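Local coordinates for possible exported protein (PDB 3MAY) that binds heme as a secreted mycobacterial haemophore and delivers it to membrane proteins for iron acquisition, at residues S21-Y25 with D65-L69. Numbering follows the deposited sequence.
Sequences SMGDY and DLHAL
Leucine packing and one tyrosine-carboxylate hydrogen bond illustrate, in this heme-binding domain, how a polar bond can complement an apolar contact. The α-helical segments 21-25 and 65-69, from helices 8-27 and 60-69, run nearly antiparallel (156°), their axes 10.6 Å apart at closest, with M22 CA 6.5 Å from L69 CA.

The apolar part centres on L69 (chi1 m, chi2 t), which points toward 21-25: its CD1 lies 3.6 Å from Y25 CB and 4.0 Å from M22 CA, and its CD2 touches S21 OG at 3.3 Å, a hydroxyl hydrogen-bonded to S17 O. L66 CG approaches Y25 CE2 at 4.4 Å; M22 (ttt) SD lies 4.5 Å from L66 CD2, and both side chains touch M36 of helix 30-41.

With Y25 chi1 t and D65 chi1 m, Y25 OH donates to D65 OD2 (2.7 Å), an oxygen also salt-bridged to K61. Y25 is probably the axial heme-iron ligand; an iron-bound phenolate could not donate, so this bond would be expected to change on ligation.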
loop_
_atom_site.group_PDB
_atom_site.type_symbol
_atom_site.label_atom_id
_atom_site.label_comp_id
_atom_site.label_asym_id
_atom_site.label_seq_id
_atom_site.Cartn_x
_atom_site.Cartn_y
_atom_site.Cartn_z
ATOM N N SER C 21 6.732 -0.300 -21.244
ATOM C CA SER C 21 6.405 0.883 -21.976
ATOM C C SER C 21 6.270 2.054 -21.027
ATOM O O SER C 21 6.647 3.170 -21.397
ATOM C CB SER C 21 5.217 0.642 -22.863
ATOM O OG SER C 21 4.101 0.432 -22.050
ATOM N N MET C 22 5.867 1.835 -19.773
ATOM C CA MET C 22 6.044 2.929 -18.785
ATOM C C MET C 22 7.501 3.375 -18.574
ATOM O O MET C 22 7.768 4.609 -18.369
ATOM C CB MET C 22 5.372 2.666 -17.444
ATOM C CG MET C 22 5.628 3.748 -16.353
ATOM S SD MET C 22 4.645 3.388 -14.850
ATOM C CE MET C 22 5.275 4.544 -13.566
ATOM N N GLY C 23 8.447 2.432 -18.637
ATOM C CA GLY C 23 9.851 2.813 -18.563
ATOM C C GLY C 23 10.235 3.664 -19.780
ATOM O O GLY C 23 10.892 4.703 -19.637
ATOM N N ASP C 24 9.838 3.241 -20.984
ATOM C CA ASP C 24 10.048 4.063 -22.169
ATOM C C ASP C 24 9.429 5.474 -22.047
ATOM O O ASP C 24 10.065 6.461 -22.410
ATOM C CB ASP C 24 9.462 3.356 -23.396
ATOM C CG ASP C 24 10.204 2.107 -23.765
ATOM O OD1 ASP C 24 11.355 1.915 -23.341
ATOM O OD2 ASP C 24 9.640 1.301 -24.501
ATOM N N TYR C 25 8.223 5.594 -21.483
ATOM C CA TYR C 25 7.570 6.882 -21.361
ATOM C C TYR C 25 8.331 7.777 -20.420
ATOM O O TYR C 25 8.541 8.939 -20.712
ATOM C CB TYR C 25 6.170 6.697 -20.828
ATOM C CG TYR C 25 5.408 7.972 -20.639
ATOM C CD1 TYR C 25 4.871 8.630 -21.722
ATOM C CD2 TYR C 25 5.203 8.529 -19.377
ATOM C CE1 TYR C 25 4.153 9.806 -21.561
ATOM C CE2 TYR C 25 4.474 9.766 -19.206
ATOM C CZ TYR C 25 3.947 10.386 -20.323
ATOM O OH TYR C 25 3.198 11.606 -20.287
ATOM N N ASP C 65 -1.762 10.141 -20.352
ATOM C CA ASP C 65 -0.793 9.186 -20.973
ATOM C C ASP C 65 -0.600 7.968 -20.073
ATOM O O ASP C 65 -0.579 6.840 -20.505
ATOM C CB ASP C 65 0.584 9.849 -21.208
ATOM C CG ASP C 65 0.616 10.773 -22.416
ATOM O OD1 ASP C 65 -0.319 10.773 -23.279
ATOM O OD2 ASP C 65 1.614 11.534 -22.497
ATOM N N LEU C 66 -0.438 8.236 -18.795
ATOM C CA LEU C 66 -0.287 7.184 -17.837
ATOM C C LEU C 66 -1.483 6.270 -17.897
ATOM O O LEU C 66 -1.316 5.068 -18.123
ATOM C CB LEU C 66 -0.002 7.751 -16.450
ATOM C CG LEU C 66 1.473 8.211 -16.380
ATOM C CD1 LEU C 66 1.740 9.326 -15.384
ATOM C CD2 LEU C 66 2.400 7.029 -16.092
ATOM N N HIS C 67 -2.686 6.841 -17.814
ATOM C CA HIS C 67 -3.921 6.090 -18.097
ATOM C C HIS C 67 -3.862 5.217 -19.367
ATOM O O HIS C 67 -4.247 4.058 -19.331
ATOM C CB HIS C 67 -5.130 7.032 -18.180
ATOM C CG HIS C 67 -6.437 6.312 -18.258
ATOM N ND1 HIS C 67 -7.011 5.702 -17.159
ATOM C CD2 HIS C 67 -7.261 6.064 -19.302
ATOM C CE1 HIS C 67 -8.144 5.123 -17.525
ATOM N NE2 HIS C 67 -8.318 5.323 -18.822
ATOM N N ALA C 68 -3.369 5.745 -20.484
ATOM C CA ALA C 68 -3.290 4.940 -21.695
ATOM C C ALA C 68 -2.284 3.802 -21.621
ATOM O O ALA C 68 -2.528 2.729 -22.175
ATOM C CB ALA C 68 -3.002 5.810 -22.903
ATOM N N LEU C 69 -1.124 4.044 -21.018
ATOM C CA LEU C 69 -0.095 2.980 -20.925
ATOM C C LEU C 69 -0.630 1.753 -20.174
ATOM O O LEU C 69 -0.281 0.639 -20.542
ATOM C CB LEU C 69 1.158 3.475 -20.212
ATOM C CG LEU C 69 1.957 4.230 -21.231
ATOM C CD1 LEU C 69 3.087 4.930 -20.588
ATOM C CD2 LEU C 69 2.423 3.241 -22.350
#